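Local coordinates for protein EvdO2 (Micromonospora carbonacea, PDB 4XAB) that probably catalyses an oxidative cyclization in orthosomycin antibiotic biosynthesis, as a metal-dependent oxygenase of the phytanoyl-CoA dioxygenase family, at residues A[169-174]-A[244-249]; A[130-135]-A[210-215]; A[173-178]-A[187-192]. All blocks are in the same frame, centred on the assembly; numbering follows the deposited sequence.

Contact 1: A[169-174]-A[244-249]; sequences GPVLPH and EPRPWM
W248 is central to the aromatic and apolar contacts between 169-174 and 244-249. Its CG takes the crowded position between backbone N and carbonyl carbon (chi1 60°), which lays the indole against the chain at H174. There H174 CB sits almost on the ring normal, 3.7 Å from the centroid of the W248 five-membered ring, a CH-pi contact; CA of R246 covers the opposite face toward the rim. A broad, flat side chain can cover backbone as well as CB: H174 N also lies over one face. V171, with CG1 anti to its N, sets that methyl at the indole edge, 4.1 Å from W248 CZ2, and its CG2 against R246 NH2.

A type I beta turn from R246 to M249 presents the indole, in the tail after strand 238-239, the last strand of the main sheet in this double-stranded beta-helix protein.

No direct hydrogen bond joins the two segments. NE and NH2 of R246 grip E244 OE1 side-on in a salt bridge, 3.0 Å at NE; NH2 also bridges to E132 OE2, and NH1 donates to M135 O. E244 OE2 and V171 N share a water. W248 NE1 donates to A133 O, and H174 ND1 to L172 O.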
loop_
_atom_site.group_PDB
_atom_site.type_symbol
_atom_site.label_atom_id
_atom_site.label_comp_id
_atom_site.label_asym_id
_atom_site.label_seq_id
_atom_site.Cartn_x
_atom_site.Cartn_y
_atom_site.Cartn_z
ATOM N N GLY A 169 2.765 -1.124 -19.055
ATOM C CA GLY A 169 2.424 -2.420 -19.623
ATOM C C GLY A 169 0.959 -2.728 -19.376
ATOM O O GLY A 169 0.210 -1.885 -18.880
ATOM N N PRO A 170 0.534 -3.953 -19.709
ATOM C CA PRO A 170 -0.867 -4.308 -19.477
ATOM C C PRO A 170 -1.161 -4.533 -18.003
ATOM O O PRO A 170 -0.239 -4.668 -17.181
ATOM C CB PRO A 170 -1.030 -5.612 -20.262
ATOM C CG PRO A 170 0.335 -6.230 -20.218
ATOM C CD PRO A 170 1.318 -5.074 -20.256
ATOM N N VAL A 171 -2.443 -4.569 -17.666
ATOM C CA VAL A 171 -2.847 -5.225 -16.436
ATOM C C VAL A 171 -2.654 -6.700 -16.738
ATOM O O VAL A 171 -3.327 -7.273 -17.589
ATOM C CB VAL A 171 -4.285 -4.897 -16.027
ATOM C CG1 VAL A 171 -4.668 -5.712 -14.785
ATOM C CG2 VAL A 171 -4.409 -3.406 -15.749
ATOM N N LEU A 172 -1.665 -7.270 -16.066
ATOM C CA LEU A 172 -1.213 -8.641 -16.263
ATOM C C LEU A 172 -2.271 -9.651 -15.863
ATOM O O LEU A 172 -3.166 -9.332 -15.090
ATOM C CB LEU A 172 0.059 -8.852 -15.445
ATOM C CG LEU A 172 1.212 -7.978 -15.920
ATOM C CD1 LEU A 172 2.313 -7.902 -14.875
ATOM C CD2 LEU A 172 1.740 -8.517 -17.251
ATOM N N PRO A 173 -2.185 -10.874 -16.407
ATOM C CA PRO A 173 -3.144 -11.882 -15.957
ATOM C C PRO A 173 -3.014 -12.111 -14.456
ATOM O O PRO A 173 -1.911 -12.326 -13.963
ATOM C CB PRO A 173 -2.743 -13.130 -16.748
ATOM C CG PRO A 173 -2.072 -12.605 -17.974
ATOM C CD PRO A 173 -1.335 -11.361 -17.507
ATOM N N HIS A 174 -4.125 -12.053 -13.739
ATOM C CA HIS A 174 -4.103 -12.351 -12.313
ATOM C C HIS A 174 -5.031 -13.519 -12.020
ATOM O O HIS A 174 -5.934 -13.832 -12.798
ATOM C CB HIS A 174 -4.533 -11.139 -11.469
ATOM C CG HIS A 174 -3.508 -10.048 -11.369
ATOM N ND1 HIS A 174 -3.048 -9.343 -12.463
ATOM C CD2 HIS A 174 -2.889 -9.508 -10.290
ATOM C CE1 HIS A 174 -2.182 -8.424 -12.062
ATOM N NE2 HIS A 174 -2.065 -8.509 -10.748
ATOM N N GLU A 244 -11.510 -4.568 -20.560
ATOM C CA GLU A 244 -10.812 -5.850 -20.413
ATOM C C GLU A 244 -11.675 -6.872 -19.687
ATOM O O GLU A 244 -12.456 -6.511 -18.814
ATOM C CB GLU A 244 -9.500 -5.649 -19.649
ATOM C CG GLU A 244 -8.543 -4.733 -20.345
ATOM C CD GLU A 244 -7.353 -4.349 -19.473
ATOM O OE1 GLU A 244 -7.276 -4.803 -18.307
ATOM O OE2 GLU A 244 -6.498 -3.585 -19.960
ATOM N N PRO A 245 -11.532 -8.160 -20.035
ATOM C CA PRO A 245 -12.338 -9.204 -19.388
ATOM C C PRO A 245 -12.086 -9.385 -17.879
ATOM O O PRO A 245 -13.062 -9.551 -17.143
ATOM C CB PRO A 245 -11.948 -10.481 -20.157
ATOM C CG PRO A 245 -10.695 -10.143 -20.901
ATOM C CD PRO A 245 -10.780 -8.676 -21.191
ATOM N N ARG A 246 -10.827 -9.344 -17.446
ATOM C CA ARG A 246 -10.436 -9.618 -16.048
ATOM C C ARG A 246 -11.290 -10.718 -15.392
ATOM O O ARG A 246 -12.066 -10.463 -14.470
ATOM C CB ARG A 246 -10.483 -8.325 -15.221
ATOM C CG ARG A 246 -9.538 -7.252 -15.772
ATOM C CD ARG A 246 -9.269 -6.088 -14.820
ATOM N NE ARG A 246 -8.590 -5.030 -15.565
ATOM C CZ ARG A 246 -8.632 -3.742 -15.258
ATOM N NH1 ARG A 246 -9.315 -3.333 -14.199
ATOM N NH2 ARG A 246 -7.987 -2.865 -16.017
ATOM N N PRO A 247 -11.141 -11.959 -15.877
ATOM C CA PRO A 247 -12.004 -13.063 -15.437
ATOM C C PRO A 247 -11.766 -13.462 -13.976
ATOM O O PRO A 247 -12.541 -14.233 -13.409
ATOM C CB PRO A 247 -11.629 -14.201 -16.392
ATOM C CG PRO A 247 -10.237 -13.897 -16.817
ATOM C CD PRO A 247 -10.112 -12.398 -16.837
ATOM N N TRP A 248 -10.717 -12.916 -13.372
ATOM C CA TRP A 248 -10.389 -13.207 -11.980
ATOM C C TRP A 248 -11.160 -12.327 -11.009
ATOM O O TRP A 248 -11.030 -12.464 -9.794
ATOM C CB TRP A 248 -8.894 -13.008 -11.742
ATOM C CG TRP A 248 -8.447 -11.589 -12.028
ATOM C CD1 TRP A 248 -8.542 -10.510 -11.193
ATOM C CD2 TRP A 248 -7.846 -11.111 -13.234
ATOM N NE1 TRP A 248 -8.031 -9.385 -11.811
ATOM C CE2 TRP A 248 -7.596 -9.732 -13.063
ATOM C CE3 TRP A 248 -7.485 -11.717 -14.442
ATOM C CZ2 TRP A 248 -7.001 -8.959 -14.047
ATOM C CZ3 TRP A 248 -6.897 -10.939 -15.421
ATOM C CH2 TRP A 248 -6.661 -9.576 -15.215
ATOM N N MET A 249 -11.936 -11.393 -11.543
ATOM C CA MET A 249 -12.619 -10.426 -10.701
ATOM C C MET A 249 -13.613 -11.101 -9.775
ATOM O O MET A 249 -14.380 -11.959 -10.204
ATOM C CB MET A 249 -13.343 -9.378 -11.548
ATOM C CG MET A 249 -13.916 -8.231 -10.729
ATOM S SD MET A 249 -13.103 -6.654 -11.082
ATOM C CE MET A 249 -11.388 -7.134 -10.914
HETATM O O HOH W 1 -4.309 -4.623 -19.789
#

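Contact 2: A[130-135]-A[210-215]; sequences QDEAYM and DFRTPH. With NI (nickel (II) ion), chain B.
D210 opens a type I beta turn that runs to T213, and its OD1 accepts from R212 N, an Asx turn that suits a short carboxylate. F211 follows, turning its carbonyl to the 3-10 segment 131-134: F211 O accepts from E132 N at 2.9 Å, in the carbonyl plane. Its ring meets M135, whose chain, extended to the sulfur, brings SD obliquely to 3.9 Å from F211 CD2; the bend at chi3 then lays CE beside the same ring atoms, CD2 and CE2. This is a Met-aromatic contact of a flexible thioether with a flat ring.

R212 holds the salt bridge. With its chain bent at chi3 (-85°) it lies alongside E132, NE 2.9 Å from E132 OE1 and NH2 2.9 Å from E132 OE2, one nitrogen to each oxygen. OE2 is met on its syn lone pair, OE1 from above the carboxylate plane; the guanidinium of R246 is a second positive group at OE2, so E132 is probably ionised. The carbonyl of R212 takes a nearly straight bond (167°) from Q130 NE2, on a lone pair. Q130 OE1 accepts from L172 N, and NE2 also donates to P170 O.

T213 O receives H215 ND1 in the plane of the imidazole, which fixes the ring's rotation. P214, with its rigid ring, packs CG against Q130 CG. H215 NE2 and D131 OD1 each bind nickel at 2.1 Å, the carboxylate standing 84° from the ring plane; H129 completes the protein ligands, the His-Asp-His facial triad of this oxygenase family, in which nickel probably stands in for the catalytic iron. D131 OD2 is held by H209 NE2 and a water that also binds the metal.

The loop 210-215 joins strands 206-210 and 215-217. F211 packs on strand 226-234, D131 and M135 on strand 139-149, and H215 on strand 160-162.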
loop_
_atom_site.group_PDB
_atom_site.type_symbol
_atom_site.label_atom_id
_atom_site.label_comp_id
_atom_site.label_asym_id
_atom_site.label_seq_id
_atom_site.Cartn_x
_atom_site.Cartn_y
_atom_site.Cartn_z
ATOM N N GLN A 130 -0.875 -6.091 -9.456
ATOM C CA GLN A 130 -1.090 -4.686 -9.760
ATOM C C GLN A 130 -2.368 -4.282 -9.056
ATOM O O GLN A 130 -3.356 -5.025 -9.073
ATOM C CB GLN A 130 -1.197 -4.450 -11.264
ATOM C CG GLN A 130 0.102 -4.628 -11.998
ATOM C CD GLN A 130 -0.128 -4.951 -13.448
ATOM O OE1 GLN A 130 -0.648 -6.019 -13.771
ATOM N NE2 GLN A 130 0.246 -4.031 -14.332
ATOM N N ASP A 131 -2.365 -3.112 -8.424
ATOM C CA ASP A 131 -3.534 -2.714 -7.659
ATOM C C ASP A 131 -4.748 -2.590 -8.589
ATOM O O ASP A 131 -5.881 -2.862 -8.187
ATOM C CB ASP A 131 -3.269 -1.400 -6.905
ATOM C CG ASP A 131 -2.273 -1.568 -5.774
ATOM O OD1 ASP A 131 -2.022 -2.719 -5.358
ATOM O OD2 ASP A 131 -1.720 -0.553 -5.312
ATOM N N GLU A 132 -4.513 -2.205 -9.840
ATOM C CA GLU A 132 -5.624 -2.078 -10.791
ATOM C C GLU A 132 -6.320 -3.424 -11.064
ATOM O O GLU A 132 -7.479 -3.463 -11.476
ATOM C CB GLU A 132 -5.146 -1.463 -12.112
ATOM C CG GLU A 132 -6.318 -1.082 -13.034
ATOM C CD GLU A 132 -5.913 -0.154 -14.156
ATOM O OE1 GLU A 132 -4.883 0.531 -14.025
ATOM O OE2 GLU A 132 -6.629 -0.124 -15.181
ATOM N N ALA A 133 -5.632 -4.534 -10.820
ATOM C CA ALA A 133 -6.259 -5.840 -11.049
ATOM C C ALA A 133 -7.476 -6.060 -10.154
ATOM O O ALA A 133 -8.331 -6.905 -10.444
ATOM C CB ALA A 133 -5.234 -6.963 -10.841
ATOM N N TYR A 134 -7.549 -5.301 -9.065
ATOM C CA TYR A 134 -8.680 -5.360 -8.142
ATOM C C TYR A 134 -9.843 -4.479 -8.579
ATOM O O TYR A 134 -10.903 -4.499 -7.962
ATOM C CB TYR A 134 -8.251 -4.932 -6.731
ATOM C CG TYR A 134 -7.397 -5.949 -5.999
ATOM C CD1 TYR A 134 -7.983 -6.965 -5.254
ATOM C CD2 TYR A 134 -6.018 -5.887 -6.056
ATOM C CE1 TYR A 134 -7.197 -7.901 -4.580
ATOM C CE2 TYR A 134 -5.227 -6.818 -5.397
ATOM C CZ TYR A 134 -5.831 -7.825 -4.658
ATOM O OH TYR A 134 -5.053 -8.755 -3.983
ATOM N N MET A 135 -9.644 -3.695 -9.629
ATOM C CA MET A 135 -10.625 -2.677 -9.975
ATOM C C MET A 135 -11.502 -3.071 -11.153
ATOM O O MET A 135 -11.084 -3.839 -12.011
ATOM C CB MET A 135 -9.913 -1.365 -10.260
ATOM C CG MET A 135 -9.147 -0.885 -9.053
ATOM S SD MET A 135 -8.169 0.557 -9.486
ATOM C CE MET A 135 -9.416 1.818 -9.588
ATOM N N ASP A 210 1.989 3.938 -8.800
ATOM C CA ASP A 210 0.822 3.994 -9.682
ATOM C C ASP A 210 -0.078 2.762 -9.524
ATOM O O ASP A 210 0.386 1.688 -9.152
ATOM C CB ASP A 210 1.293 4.127 -11.132
ATOM C CG ASP A 210 0.149 4.358 -12.106
ATOM O OD1 ASP A 210 -0.356 3.385 -12.716
ATOM O OD2 ASP A 210 -0.252 5.521 -12.251
ATOM N N PHE A 211 -1.366 2.919 -9.811
ATOM C CA PHE A 211 -2.296 1.802 -9.769
ATOM C C PHE A 211 -1.858 0.625 -10.646
ATOM O O PHE A 211 -2.280 -0.516 -10.413
ATOM C CB PHE A 211 -3.694 2.263 -10.206
ATOM C CG PHE A 211 -4.476 2.965 -9.131
ATOM C CD1 PHE A 211 -4.012 3.029 -7.832
ATOM C CD2 PHE A 211 -5.691 3.565 -9.437
ATOM C CE1 PHE A 211 -4.746 3.675 -6.844
ATOM C CE2 PHE A 211 -6.431 4.200 -8.452
ATOM C CZ PHE A 211 -5.953 4.258 -7.158
ATOM N N ARG A 212 -1.041 0.882 -11.666
ATOM C CA ARG A 212 -0.673 -0.201 -12.588
ATOM C C ARG A 212 0.760 -0.723 -12.385
ATOM O O ARG A 212 1.199 -1.627 -13.087
ATOM C CB ARG A 212 -0.862 0.260 -14.033
ATOM C CG ARG A 212 -1.285 -0.841 -14.987
ATOM C CD ARG A 212 -1.710 -0.262 -16.326
ATOM N NE ARG A 212 -3.109 0.155 -16.349
ATOM C CZ ARG A 212 -3.746 0.542 -17.451
ATOM N NH1 ARG A 212 -3.096 0.579 -18.605
ATOM N NH2 ARG A 212 -5.023 0.897 -17.404
ATOM N N THR A 213 1.496 -0.172 -11.432
ATOM C CA THR A 213 2.846 -0.690 -11.213
ATOM C C THR A 213 2.839 -2.015 -10.455
ATOM O O THR A 213 2.345 -2.079 -9.338
ATOM C CB THR A 213 3.698 0.322 -10.435
ATOM O OG1 THR A 213 3.608 1.583 -11.093
ATOM C CG2 THR A 213 5.165 -0.135 -10.367
ATOM N N PRO A 214 3.404 -3.077 -11.056
ATOM C CA PRO A 214 3.439 -4.341 -10.307
ATOM C C PRO A 214 4.305 -4.225 -9.059
ATOM O O PRO A 214 5.375 -3.590 -9.095
ATOM C CB PRO A 214 4.050 -5.338 -11.306
ATOM C CG PRO A 214 3.819 -4.715 -12.661
ATOM C CD PRO A 214 3.957 -3.222 -12.411
ATOM N N HIS A 215 3.834 -4.793 -7.953
ATOM C CA HIS A 215 4.649 -4.809 -6.745
ATOM C C HIS A 215 4.458 -6.082 -5.940
ATOM O O HIS A 215 3.494 -6.814 -6.122
ATOM C CB HIS A 215 4.373 -3.570 -5.869
ATOM C CG HIS A 215 2.919 -3.308 -5.606
ATOM N ND1 HIS A 215 2.074 -2.773 -6.554
ATOM C CD2 HIS A 215 2.173 -3.472 -4.489
ATOM C CE1 HIS A 215 0.862 -2.646 -6.038
ATOM N NE2 HIS A 215 0.897 -3.048 -4.783
HETATM NI NI NI B . -0.885 -3.430 -3.797
HETATM O O HOH W 2 -0.194 -1.286 -8.593
HETATM O O HOH W 3 -0.829 -1.589 -2.989
#

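Contact 3: A[173-178]-A[187-192]; sequences PHHHID and MTDDVD
M187 and H175 form an antiparallel hydrogen-bonded pair, with H175 N to M187 O and M187 N to H175 O both at 2.9 Å and nearly along the C=O axes. Their side chains leave the two-stranded sheet on the same face, and both take the crowded first torsion between backbone N and carbonyl carbon (chi1 53° for H175, 67° for M187). The two therefore lie alongside each other, pointing the same way. M187 CG covers a face of the H175 ring, 3.4 Å from H175 CE1, a CH-pi contact for which a slim, unbranched methionine is well suited; its SD then touches I177 CG1 at 4.0 Å. The far end of the imidazole gives only a weak bond, from H175 NE2 to D189 OD2, whereas H175 ND1 donates to H176 O.

T188 uses its hydroxyl and its CB. OG1, anti to the backbone N (chi1 -178°), donates to P173 O at 2.7 Å and accepts from D190 N, an ST turn. The backbone sets T188 CB over the centre of the H174 ring, 3.9 Å from the centroid, a CH-pi contact. D190 OD2 comes across the P173 ring, 3.3 Å from P173 CD, and shares a water with P173 O and D189 N.

Strand 175-176 pairs with strand 186-187 in this small hairpin, apart from the main sheet, though I177 and M187 both rest on P127 of strand 126-127.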
loop_
_atom_site.group_PDB
_atom_site.type_symbol
_atom_site.label_atom_id
_atom_site.label_comp_id
_atom_site.label_asym_id
_atom_site.label_seq_id
_atom_site.Cartn_x
_atom_site.Cartn_y
_atom_site.Cartn_z
ATOM N N PRO A 173 -2.185 -10.874 -16.407
ATOM C CA PRO A 173 -3.144 -11.882 -15.957
ATOM C C PRO A 173 -3.014 -12.111 -14.456
ATOM O O PRO A 173 -1.911 -12.326 -13.963
ATOM C CB PRO A 173 -2.743 -13.130 -16.748
ATOM C CG PRO A 173 -2.072 -12.605 -17.974
ATOM C CD PRO A 173 -1.335 -11.361 -17.507
ATOM N N HIS A 174 -4.125 -12.053 -13.739
ATOM C CA HIS A 174 -4.103 -12.351 -12.313
ATOM C C HIS A 174 -5.031 -13.519 -12.020
ATOM O O HIS A 174 -5.934 -13.832 -12.798
ATOM C CB HIS A 174 -4.533 -11.139 -11.469
ATOM C CG HIS A 174 -3.508 -10.048 -11.369
ATOM N ND1 HIS A 174 -3.048 -9.343 -12.463
ATOM C CD2 HIS A 174 -2.889 -9.508 -10.290
ATOM C CE1 HIS A 174 -2.182 -8.424 -12.062
ATOM N NE2 HIS A 174 -2.065 -8.509 -10.748
ATOM N N HIS A 175 -4.811 -14.162 -10.887
ATOM C CA HIS A 175 -5.746 -15.169 -10.414
ATOM C C HIS A 175 -5.830 -15.065 -8.913
ATOM O O HIS A 175 -4.951 -14.492 -8.281
ATOM C CB HIS A 175 -5.319 -16.567 -10.846
ATOM C CG HIS A 175 -3.911 -16.911 -10.487
ATOM N ND1 HIS A 175 -3.583 -17.606 -9.342
ATOM C CD2 HIS A 175 -2.743 -16.671 -11.130
ATOM C CE1 HIS A 175 -2.273 -17.770 -9.289
ATOM N NE2 HIS A 175 -1.741 -17.217 -10.365
ATOM N N HIS A 176 -6.901 -15.589 -8.340
ATOM C CA HIS A 176 -6.972 -15.643 -6.897
ATOM C C HIS A 176 -5.929 -16.621 -6.387
ATOM O O HIS A 176 -5.709 -17.678 -6.977
ATOM C CB HIS A 176 -8.378 -16.025 -6.437
ATOM C CG HIS A 176 -9.327 -14.868 -6.430
ATOM N ND1 HIS A 176 -10.316 -14.708 -7.377
ATOM C CD2 HIS A 176 -9.408 -13.792 -5.614
ATOM C CE1 HIS A 176 -10.982 -13.597 -7.125
ATOM N NE2 HIS A 176 -10.451 -13.020 -6.063
ATOM N N ILE A 177 -5.270 -16.249 -5.301
ATOM C CA ILE A 177 -4.336 -17.142 -4.634
ATOM C C ILE A 177 -5.056 -18.454 -4.296
ATOM O O ILE A 177 -4.505 -19.541 -4.472
ATOM C CB ILE A 177 -3.751 -16.475 -3.374
ATOM C CG1 ILE A 177 -2.881 -15.278 -3.782
ATOM C CG2 ILE A 177 -2.974 -17.481 -2.556
ATOM C CD1 ILE A 177 -2.708 -14.215 -2.707
ATOM N N ASP A 178 -6.307 -18.329 -3.855
ATOM C CA ASP A 178 -7.217 -19.459 -3.666
ATOM C C ASP A 178 -8.608 -19.058 -4.144
ATOM O O ASP A 178 -9.231 -18.168 -3.566
ATOM C CB ASP A 178 -7.266 -19.881 -2.196
ATOM C CG ASP A 178 -8.074 -21.154 -1.962
ATOM O OD1 ASP A 178 -8.886 -21.559 -2.829
ATOM O OD2 ASP A 178 -7.896 -21.761 -0.885
ATOM N N MET A 187 -2.936 -12.605 -7.380
ATOM C CA MET A 187 -1.530 -12.594 -7.753
ATOM C C MET A 187 -1.347 -12.761 -9.245
ATOM O O MET A 187 -2.250 -13.233 -9.939
ATOM C CB MET A 187 -0.766 -13.699 -7.021
ATOM C CG MET A 187 -1.165 -15.085 -7.447
ATOM S SD MET A 187 -0.149 -16.304 -6.582
ATOM C CE MET A 187 1.478 -15.780 -7.107
ATOM N N THR A 188 -0.171 -12.367 -9.730
ATOM C CA THR A 188 0.210 -12.674 -11.099
ATOM C C THR A 188 1.514 -13.465 -11.098
ATOM O O THR A 188 2.348 -13.281 -10.215
ATOM C CB THR A 188 0.360 -11.399 -11.972
ATOM O OG1 THR A 188 0.680 -11.791 -13.311
ATOM C CG2 THR A 188 1.435 -10.437 -11.431
ATOM N N ASP A 189 1.668 -14.354 -12.074
ATOM C CA ASP A 189 2.904 -15.112 -12.261
ATOM C C ASP A 189 3.786 -14.424 -13.292
ATOM O O ASP A 189 4.887 -14.872 -13.586
ATOM C CB ASP A 189 2.611 -16.541 -12.731
ATOM C CG ASP A 189 1.847 -17.358 -11.705
ATOM O OD1 ASP A 189 2.117 -17.211 -10.493
ATOM O OD2 ASP A 189 0.980 -18.160 -12.118
ATOM N N ASP A 190 3.285 -13.335 -13.853
ATOM C CA ASP A 190 3.898 -12.759 -15.037
ATOM C C ASP A 190 4.799 -11.572 -14.753
ATOM O O ASP A 190 4.822 -10.601 -15.510
ATOM C CB ASP A 190 2.790 -12.385 -16.029
ATOM C CG ASP A 190 2.102 -13.617 -16.602
ATOM O OD1 ASP A 190 2.823 -14.519 -17.071
ATOM O OD2 ASP A 190 0.855 -13.710 -16.562
ATOM N N VAL A 191 5.560 -11.666 -13.662
ATOM C CA VAL A 191 6.616 -10.704 -13.372
ATOM C C VAL A 191 7.934 -11.456 -13.210
ATOM O O VAL A 191 7.988 -12.473 -12.523
ATOM C CB VAL A 191 6.332 -9.879 -12.084
ATOM C CG1 VAL A 191 7.508 -8.949 -11.769
ATOM C CG2 VAL A 191 5.049 -9.075 -12.232
ATOM N N ASP A 192 8.985 -10.964 -13.850
ATOM C CA ASP A 192 10.310 -11.558 -13.713
ATOM C C ASP A 192 11.008 -10.944 -12.499
ATOM O O ASP A 192 11.365 -9.773 -12.527
ATOM C CB ASP A 192 11.121 -11.328 -14.990
ATOM C CG ASP A 192 12.467 -12.027 -14.975
ATOM O OD1 ASP A 192 12.842 -12.631 -13.945
ATOM O OD2 ASP A 192 13.158 -11.958 -16.009
HETATM O O HOH W 4 -0.252 -14.934 -14.254
#

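In the fold
All three contacts lie on the same side of the chain's centre, their own centres 9 to 12 Å apart. Contact 2 is deepest, about 10 Å from that centre, and carries the nickel; contacts 1 and 3 lie 20 and 18 Å out. Along the chain, both segments of contact 3 fall between 130-135 and 210-215, while those of contact 1 alternate with those of contact 2, so the C-terminal tail returns over the loop after strand 126-127. Contacts 1 and 3 share P173 and H174, and Q130 N, next to the metal ligand D131, probably donates to H174 NE2. Outer loops thus back the metal-binding loops of the double-stranded beta-helix.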